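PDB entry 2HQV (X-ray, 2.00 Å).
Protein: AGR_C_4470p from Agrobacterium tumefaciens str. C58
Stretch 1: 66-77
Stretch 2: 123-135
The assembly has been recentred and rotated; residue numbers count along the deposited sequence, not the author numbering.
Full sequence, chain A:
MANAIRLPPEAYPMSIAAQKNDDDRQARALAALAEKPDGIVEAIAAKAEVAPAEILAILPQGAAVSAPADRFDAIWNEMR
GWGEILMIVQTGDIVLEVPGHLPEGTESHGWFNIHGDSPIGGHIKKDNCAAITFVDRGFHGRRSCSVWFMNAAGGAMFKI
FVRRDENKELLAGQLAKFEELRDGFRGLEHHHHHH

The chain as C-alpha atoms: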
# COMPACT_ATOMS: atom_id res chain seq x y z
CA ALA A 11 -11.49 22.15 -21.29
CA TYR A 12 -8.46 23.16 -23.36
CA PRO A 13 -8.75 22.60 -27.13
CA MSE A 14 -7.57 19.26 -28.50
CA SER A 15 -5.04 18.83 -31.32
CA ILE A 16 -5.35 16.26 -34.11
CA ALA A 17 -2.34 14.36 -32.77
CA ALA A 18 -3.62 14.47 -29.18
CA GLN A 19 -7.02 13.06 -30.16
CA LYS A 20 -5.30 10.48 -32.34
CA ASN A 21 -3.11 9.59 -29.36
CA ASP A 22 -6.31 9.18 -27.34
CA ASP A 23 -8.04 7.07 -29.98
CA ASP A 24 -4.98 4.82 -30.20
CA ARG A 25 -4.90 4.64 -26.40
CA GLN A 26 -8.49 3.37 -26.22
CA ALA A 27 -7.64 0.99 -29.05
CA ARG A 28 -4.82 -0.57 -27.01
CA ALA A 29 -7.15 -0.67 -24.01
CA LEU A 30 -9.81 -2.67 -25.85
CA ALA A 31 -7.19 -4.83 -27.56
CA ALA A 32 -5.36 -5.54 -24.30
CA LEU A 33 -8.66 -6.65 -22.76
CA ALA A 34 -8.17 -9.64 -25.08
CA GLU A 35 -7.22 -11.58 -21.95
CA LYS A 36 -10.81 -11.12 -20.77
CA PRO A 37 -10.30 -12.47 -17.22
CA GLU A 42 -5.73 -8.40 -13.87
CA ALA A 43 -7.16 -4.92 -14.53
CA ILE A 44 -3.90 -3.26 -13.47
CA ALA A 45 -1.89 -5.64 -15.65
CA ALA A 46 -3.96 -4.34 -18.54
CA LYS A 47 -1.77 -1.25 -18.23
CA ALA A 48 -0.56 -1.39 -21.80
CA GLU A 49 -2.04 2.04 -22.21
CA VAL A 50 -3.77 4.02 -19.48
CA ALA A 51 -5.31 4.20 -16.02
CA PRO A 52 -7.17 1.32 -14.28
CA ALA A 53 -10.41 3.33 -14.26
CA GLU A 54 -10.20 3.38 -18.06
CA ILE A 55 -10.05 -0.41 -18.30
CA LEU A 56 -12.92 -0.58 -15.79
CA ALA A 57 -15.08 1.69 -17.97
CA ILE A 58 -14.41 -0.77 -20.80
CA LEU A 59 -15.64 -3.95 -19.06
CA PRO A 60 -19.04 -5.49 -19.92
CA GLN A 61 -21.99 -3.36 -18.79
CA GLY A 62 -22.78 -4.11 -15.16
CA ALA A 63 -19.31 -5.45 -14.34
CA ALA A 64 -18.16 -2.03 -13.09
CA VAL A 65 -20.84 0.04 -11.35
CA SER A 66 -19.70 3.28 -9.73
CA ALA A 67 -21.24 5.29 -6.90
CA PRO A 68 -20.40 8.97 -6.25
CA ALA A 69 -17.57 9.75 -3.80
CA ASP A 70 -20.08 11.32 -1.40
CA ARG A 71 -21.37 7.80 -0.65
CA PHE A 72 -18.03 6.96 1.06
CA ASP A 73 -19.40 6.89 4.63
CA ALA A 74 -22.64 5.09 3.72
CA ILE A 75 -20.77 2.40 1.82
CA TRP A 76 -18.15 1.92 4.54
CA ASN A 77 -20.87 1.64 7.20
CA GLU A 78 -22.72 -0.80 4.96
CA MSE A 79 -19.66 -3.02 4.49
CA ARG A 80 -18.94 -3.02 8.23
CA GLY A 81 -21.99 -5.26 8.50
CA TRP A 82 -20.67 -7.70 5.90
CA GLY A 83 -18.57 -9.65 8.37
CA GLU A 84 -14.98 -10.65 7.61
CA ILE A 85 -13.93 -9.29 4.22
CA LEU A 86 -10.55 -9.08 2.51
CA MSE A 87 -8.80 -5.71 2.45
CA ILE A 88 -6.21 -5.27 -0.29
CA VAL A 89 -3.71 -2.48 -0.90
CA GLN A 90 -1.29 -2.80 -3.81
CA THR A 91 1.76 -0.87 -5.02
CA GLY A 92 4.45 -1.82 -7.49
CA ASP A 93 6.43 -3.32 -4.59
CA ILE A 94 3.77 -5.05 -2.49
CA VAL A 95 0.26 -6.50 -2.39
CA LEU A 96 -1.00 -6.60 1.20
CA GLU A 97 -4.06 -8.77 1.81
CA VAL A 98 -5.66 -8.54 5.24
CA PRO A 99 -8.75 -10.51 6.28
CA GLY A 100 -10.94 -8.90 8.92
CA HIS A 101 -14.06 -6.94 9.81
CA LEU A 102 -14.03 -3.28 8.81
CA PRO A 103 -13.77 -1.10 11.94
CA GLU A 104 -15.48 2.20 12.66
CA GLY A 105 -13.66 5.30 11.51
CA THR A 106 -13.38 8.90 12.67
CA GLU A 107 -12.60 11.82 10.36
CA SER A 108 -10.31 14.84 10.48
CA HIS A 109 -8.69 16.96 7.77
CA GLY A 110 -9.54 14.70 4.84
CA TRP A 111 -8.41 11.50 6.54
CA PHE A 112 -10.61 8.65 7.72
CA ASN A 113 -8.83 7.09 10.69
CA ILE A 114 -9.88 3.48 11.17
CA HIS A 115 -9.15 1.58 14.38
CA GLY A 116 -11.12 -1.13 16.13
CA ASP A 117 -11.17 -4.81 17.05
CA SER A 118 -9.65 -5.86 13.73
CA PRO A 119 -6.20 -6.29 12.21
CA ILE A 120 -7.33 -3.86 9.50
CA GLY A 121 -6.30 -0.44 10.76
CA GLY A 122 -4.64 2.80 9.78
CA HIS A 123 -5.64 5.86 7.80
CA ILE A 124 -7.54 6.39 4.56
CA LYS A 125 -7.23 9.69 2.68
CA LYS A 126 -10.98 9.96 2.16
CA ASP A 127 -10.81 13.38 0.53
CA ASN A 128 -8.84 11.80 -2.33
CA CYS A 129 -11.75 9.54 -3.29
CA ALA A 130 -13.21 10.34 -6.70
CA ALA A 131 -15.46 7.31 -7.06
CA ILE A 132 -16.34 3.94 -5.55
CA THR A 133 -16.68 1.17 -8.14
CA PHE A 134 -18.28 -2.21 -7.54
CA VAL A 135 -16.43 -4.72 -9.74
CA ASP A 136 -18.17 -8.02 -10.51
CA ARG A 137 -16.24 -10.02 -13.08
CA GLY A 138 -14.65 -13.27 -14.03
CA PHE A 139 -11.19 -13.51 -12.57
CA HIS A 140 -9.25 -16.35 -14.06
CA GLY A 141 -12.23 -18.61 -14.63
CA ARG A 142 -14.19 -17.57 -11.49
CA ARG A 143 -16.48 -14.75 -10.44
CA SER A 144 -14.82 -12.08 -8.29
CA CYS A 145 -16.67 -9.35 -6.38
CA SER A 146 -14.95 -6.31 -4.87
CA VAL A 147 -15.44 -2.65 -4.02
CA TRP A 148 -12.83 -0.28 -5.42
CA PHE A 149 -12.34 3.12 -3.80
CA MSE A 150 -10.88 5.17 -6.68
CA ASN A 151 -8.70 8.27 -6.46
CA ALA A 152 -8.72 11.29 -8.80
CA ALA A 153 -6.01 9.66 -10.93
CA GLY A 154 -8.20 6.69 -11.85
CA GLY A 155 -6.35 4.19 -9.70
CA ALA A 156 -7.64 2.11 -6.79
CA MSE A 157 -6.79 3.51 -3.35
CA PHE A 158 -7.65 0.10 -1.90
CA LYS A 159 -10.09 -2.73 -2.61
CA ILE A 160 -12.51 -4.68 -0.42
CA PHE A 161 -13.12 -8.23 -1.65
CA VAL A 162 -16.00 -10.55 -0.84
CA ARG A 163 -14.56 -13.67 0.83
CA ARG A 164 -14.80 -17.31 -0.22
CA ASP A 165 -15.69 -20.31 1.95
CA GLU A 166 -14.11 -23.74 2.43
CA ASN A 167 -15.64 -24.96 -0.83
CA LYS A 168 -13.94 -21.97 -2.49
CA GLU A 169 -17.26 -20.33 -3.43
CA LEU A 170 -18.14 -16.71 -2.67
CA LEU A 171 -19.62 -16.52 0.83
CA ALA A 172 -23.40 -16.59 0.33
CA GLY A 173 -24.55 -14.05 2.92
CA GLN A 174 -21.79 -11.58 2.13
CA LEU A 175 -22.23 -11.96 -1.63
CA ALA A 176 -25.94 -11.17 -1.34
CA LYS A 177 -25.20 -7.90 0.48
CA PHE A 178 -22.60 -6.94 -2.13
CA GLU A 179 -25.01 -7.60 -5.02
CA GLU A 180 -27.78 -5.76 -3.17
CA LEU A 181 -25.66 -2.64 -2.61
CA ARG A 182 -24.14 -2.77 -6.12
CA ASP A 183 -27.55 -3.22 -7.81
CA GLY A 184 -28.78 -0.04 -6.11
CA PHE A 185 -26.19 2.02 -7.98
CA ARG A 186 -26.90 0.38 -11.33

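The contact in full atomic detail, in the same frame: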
# COMPACT_ATOMS: atom_id res chain seq x y z
N SER A 66 -20.24 2.27 -10.64
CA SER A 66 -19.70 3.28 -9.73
C SER A 66 -20.74 4.10 -8.98
O SER A 66 -21.82 4.39 -9.49
CB SER A 66 -18.80 4.25 -10.51
OG SER A 66 -17.69 3.59 -11.08
N ALA A 67 -20.39 4.47 -7.75
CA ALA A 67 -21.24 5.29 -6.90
C ALA A 67 -20.44 6.57 -6.72
O ALA A 67 -19.22 6.56 -6.85
CB ALA A 67 -21.46 4.61 -5.55
N PRO A 68 -21.12 7.70 -6.44
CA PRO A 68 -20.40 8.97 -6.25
C PRO A 68 -19.59 8.97 -4.95
O PRO A 68 -19.98 8.36 -3.95
CB PRO A 68 -21.52 10.00 -6.26
CG PRO A 68 -22.68 9.24 -5.68
CD PRO A 68 -22.57 7.90 -6.35
N ALA A 69 -18.45 9.67 -4.96
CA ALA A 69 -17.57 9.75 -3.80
C ALA A 69 -18.28 10.13 -2.50
O ALA A 69 -17.86 9.71 -1.42
CB ALA A 69 -16.44 10.73 -4.09
N ASP A 70 -19.36 10.90 -2.59
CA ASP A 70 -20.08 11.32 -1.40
C ASP A 70 -20.76 10.16 -0.66
O ASP A 70 -21.26 10.33 0.44
CB ASP A 70 -21.12 12.39 -1.74
CG ASP A 70 -22.18 11.90 -2.71
OD1 ASP A 70 -22.89 10.94 -2.36
OD2 ASP A 70 -22.30 12.48 -3.80
N ARG A 71 -20.77 8.98 -1.28
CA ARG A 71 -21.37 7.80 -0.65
C ARG A 71 -20.33 7.03 0.20
O ARG A 71 -20.63 5.97 0.75
CB ARG A 71 -21.95 6.86 -1.72
CG ARG A 71 -23.22 7.38 -2.41
CD ARG A 71 -24.33 7.67 -1.40
NE ARG A 71 -24.20 9.00 -0.80
CZ ARG A 71 -24.70 9.35 0.38
NH1 ARG A 71 -25.38 8.48 1.12
NH2 ARG A 71 -24.53 10.60 0.82
N PHE A 72 -19.12 7.59 0.31
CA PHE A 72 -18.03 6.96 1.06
C PHE A 72 -18.47 6.41 2.42
O PHE A 72 -18.36 5.21 2.68
CB PHE A 72 -16.88 7.96 1.23
CG PHE A 72 -15.63 7.37 1.84
CD1 PHE A 72 -15.53 7.17 3.22
CD2 PHE A 72 -14.53 7.06 1.04
CE1 PHE A 72 -14.36 6.66 3.79
CE2 PHE A 72 -13.36 6.55 1.60
CZ PHE A 72 -13.27 6.35 2.97
N ASP A 73 -18.96 7.29 3.30
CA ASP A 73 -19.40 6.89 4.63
C ASP A 73 -20.53 5.85 4.64
O ASP A 73 -20.50 4.91 5.43
CB ASP A 73 -19.86 8.13 5.41
CG ASP A 73 -18.70 8.90 6.02
OD1 ASP A 73 -17.68 9.10 5.32
OD2 ASP A 73 -18.81 9.30 7.19
N ALA A 74 -21.52 6.03 3.77
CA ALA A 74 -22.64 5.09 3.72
C ALA A 74 -22.16 3.70 3.31
O ALA A 74 -22.59 2.69 3.87
CB ALA A 74 -23.70 5.59 2.74
N ILE A 75 -21.28 3.66 2.31
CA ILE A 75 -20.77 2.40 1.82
C ILE A 75 -19.88 1.71 2.86
O ILE A 75 -19.98 0.50 3.07
CB ILE A 75 -20.03 2.60 0.48
CG1 ILE A 75 -21.06 2.99 -0.59
CG2 ILE A 75 -19.27 1.33 0.08
CD1 ILE A 75 -20.46 3.40 -1.95
N TRP A 76 -19.02 2.49 3.51
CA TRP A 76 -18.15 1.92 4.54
C TRP A 76 -19.01 1.34 5.67
O TRP A 76 -18.77 0.23 6.13
CB TRP A 76 -17.21 3.00 5.09
CG TRP A 76 -16.22 2.47 6.06
CD1 TRP A 76 -16.35 2.39 7.41
CD2 TRP A 76 -14.93 1.91 5.75
NE1 TRP A 76 -15.23 1.82 7.97
CE2 TRP A 76 -14.34 1.51 6.97
CE3 TRP A 76 -14.22 1.71 4.55
CZ2 TRP A 76 -13.07 0.93 7.04
CZ3 TRP A 76 -12.95 1.12 4.62
CH2 TRP A 76 -12.39 0.74 5.86
N ASN A 77 -20.00 2.11 6.12
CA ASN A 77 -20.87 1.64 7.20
C ASN A 77 -21.59 0.36 6.77
O ASN A 77 -21.72 -0.59 7.55
CB ASN A 77 -21.92 2.71 7.55
CG ASN A 77 -22.93 2.22 8.57
OD1 ASN A 77 -22.58 1.92 9.71
ND2 ASN A 77 -24.20 2.14 8.16
N HIS A 123 -5.06 4.60 8.24
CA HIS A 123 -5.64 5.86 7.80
C HIS A 123 -5.91 5.91 6.31
O HIS A 123 -5.01 5.64 5.50
CB HIS A 123 -4.68 6.99 8.16
CG HIS A 123 -4.13 6.89 9.54
ND1 HIS A 123 -4.79 7.39 10.64
CD2 HIS A 123 -3.02 6.28 10.02
CE1 HIS A 123 -4.11 7.10 11.74
NE2 HIS A 123 -3.03 6.42 11.39
N ILE A 124 -7.13 6.28 5.96
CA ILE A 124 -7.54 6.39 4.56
C ILE A 124 -7.72 7.87 4.19
O ILE A 124 -8.41 8.62 4.90
CB ILE A 124 -8.86 5.63 4.35
CG1 ILE A 124 -8.65 4.15 4.69
CG2 ILE A 124 -9.36 5.81 2.92
CD1 ILE A 124 -9.89 3.28 4.51
N LYS A 125 -7.10 8.30 3.09
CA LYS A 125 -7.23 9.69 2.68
C LYS A 125 -8.54 9.84 1.91
O LYS A 125 -8.56 9.94 0.67
CB LYS A 125 -6.04 10.13 1.81
CG LYS A 125 -5.92 11.66 1.71
CD LYS A 125 -4.68 12.11 0.95
CE LYS A 125 -4.62 13.64 0.84
NZ LYS A 125 -3.40 14.09 0.12
N LYS A 126 -9.62 9.86 2.67
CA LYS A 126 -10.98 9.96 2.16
C LYS A 126 -11.21 11.10 1.19
O LYS A 126 -11.96 10.94 0.23
CB LYS A 126 -11.96 10.06 3.33
CG LYS A 126 -13.42 10.25 2.93
CD LYS A 126 -14.30 10.55 4.13
CE LYS A 126 -15.70 10.97 3.69
NZ LYS A 126 -16.56 11.40 4.83
N ASP A 127 -10.58 12.25 1.42
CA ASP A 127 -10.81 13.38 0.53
C ASP A 127 -10.18 13.20 -0.85
O ASP A 127 -10.37 14.03 -1.73
CB ASP A 127 -10.36 14.70 1.19
CG ASP A 127 -8.85 14.86 1.25
OD1 ASP A 127 -8.10 13.90 1.01
OD2 ASP A 127 -8.42 15.99 1.57
N ASN A 128 -9.46 12.10 -1.04
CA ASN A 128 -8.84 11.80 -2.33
C ASN A 128 -9.76 10.94 -3.19
O ASN A 128 -9.51 10.73 -4.38
CB ASN A 128 -7.52 11.03 -2.15
CG ASN A 128 -6.31 11.93 -1.99
OD1 ASN A 128 -5.17 11.46 -2.05
ND2 ASN A 128 -6.54 13.22 -1.79
N CYS A 129 -10.83 10.42 -2.58
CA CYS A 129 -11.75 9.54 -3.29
C CYS A 129 -12.55 10.27 -4.36
O CYS A 129 -13.19 11.30 -4.10
CB CYS A 129 -12.70 8.87 -2.29
SG CYS A 129 -13.80 7.65 -3.05
N ALA A 130 -12.51 9.73 -5.57
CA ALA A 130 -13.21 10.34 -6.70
C ALA A 130 -14.42 9.50 -7.09
O ALA A 130 -15.37 10.01 -7.68
CB ALA A 130 -12.26 10.46 -7.89
N ALA A 131 -14.38 8.22 -6.74
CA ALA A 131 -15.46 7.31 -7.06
C ALA A 131 -15.29 6.00 -6.30
O ALA A 131 -14.21 5.71 -5.78
CB ALA A 131 -15.48 7.03 -8.57
N ILE A 132 -16.36 5.23 -6.22
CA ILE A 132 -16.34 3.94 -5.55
C ILE A 132 -16.99 3.00 -6.56
O ILE A 132 -18.17 3.13 -6.86
CB ILE A 132 -17.15 3.97 -4.24
CG1 ILE A 132 -16.54 5.01 -3.29
CG2 ILE A 132 -17.15 2.58 -3.58
CD1 ILE A 132 -17.39 5.35 -2.11
N THR A 133 -16.19 2.09 -7.11
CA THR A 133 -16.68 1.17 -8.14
C THR A 133 -16.80 -0.28 -7.70
O THR A 133 -15.83 -0.88 -7.22
CB THR A 133 -15.75 1.21 -9.36
OG1 THR A 133 -15.52 2.57 -9.74
CG2 THR A 133 -16.38 0.44 -10.53
N PHE A 134 -18.00 -0.83 -7.89
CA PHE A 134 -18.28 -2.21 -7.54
C PHE A 134 -17.93 -3.05 -8.77
O PHE A 134 -18.58 -2.93 -9.81
CB PHE A 134 -19.77 -2.37 -7.19
CG PHE A 134 -20.19 -1.58 -5.99
CD1 PHE A 134 -20.35 -0.20 -6.07
CD2 PHE A 134 -20.40 -2.21 -4.76
CE1 PHE A 134 -20.71 0.54 -4.95
CE2 PHE A 134 -20.76 -1.49 -3.63
CZ PHE A 134 -20.92 -0.10 -3.72
N VAL A 135 -16.90 -3.88 -8.63
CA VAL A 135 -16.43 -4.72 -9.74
C VAL A 135 -16.86 -6.17 -9.56
O VAL A 135 -16.51 -6.83 -8.58
CB VAL A 135 -14.89 -4.62 -9.85
CG1 VAL A 135 -14.39 -5.40 -11.05
CG2 VAL A 135 -14.49 -3.14 -9.96
O HOH W 1 -17.91 11.09 -7.30
O HOH W 2 -19.07 10.31 2.80

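Where a strand leaves its partner, the chain that follows can keep touching it, for instance when the chain beyond turns into a helix whose side chains reach back to the partner. The two stretches of AGR_C_4470p illustrate the principle: residues 66-68 run antiparallel to the strand of stretch 2, while the helix from Phe 72 onward crosses that strand at 37°, with 10.3 Å between the axes, a gap filled by side chains.

Followed from its start, stretch 2 first meets the helix. Ile 124 points toward it and offers two apolar contacts, CG2 to CZ of Phe 72 at 3.9 Å, near the plane of that ring, and CD1 to CZ3 of Trp 76 at 3.7 Å. Lys 126 then shows how a long side chain can serve two kinds of chemistry at once. Its chain is extended, all four chi angles being t, so its methylenes lie across a face of Phe 72; CG stands 3.6 Å from the ring centroid and almost on the ring normal, a CH-pi contact. The same extension carries the ammonium group past the ring to Asp 73, where NZ and OD1 form a salt bridge at 2.6 Å. The acid and the ring are neighbours on the helix's first turn, which lets one lysine engage both.

Cys 129 points toward stretch 1, its SG 4.2 Å from CD2 of Phe 72, at the ring edge, and equally far from CB of Ala 69. Where direct pairing gives out, water 1 bridges the backbones, accepting from N of Ala 69 and donating to O of Ala 130, each at 2.8 Å.

Regular pairing is clearest at Ile 132. Its O accepts from N of Ala 67 at 2.7 Å, and its N donates to O of Ala 67 at 3.2 Å, the reciprocal bonds of an antiparallel hydrogen-bonded pair. On the face it shares with Ala 67, the Ile 132 side chain reaches the helix: its CD1 lies 3.6 Å from CD1 of Ile 75 and 3.6 Å from CA of Phe 72.

At Thr 133 the side chains turn to the other face, where OG1 hydrogen-bonds OG of Ser 66 at 2.7 Å; the short 4.0 Å CA-CA separation of this non-hydrogen-bonded pair helps bring the hydroxyls together. Phe 134 closes the apolar cluster, its ring edge receiving CD1 of Ile 75 at 3.9 Å from CZ and CB of Ala 67 at 4.2 Å from CE1.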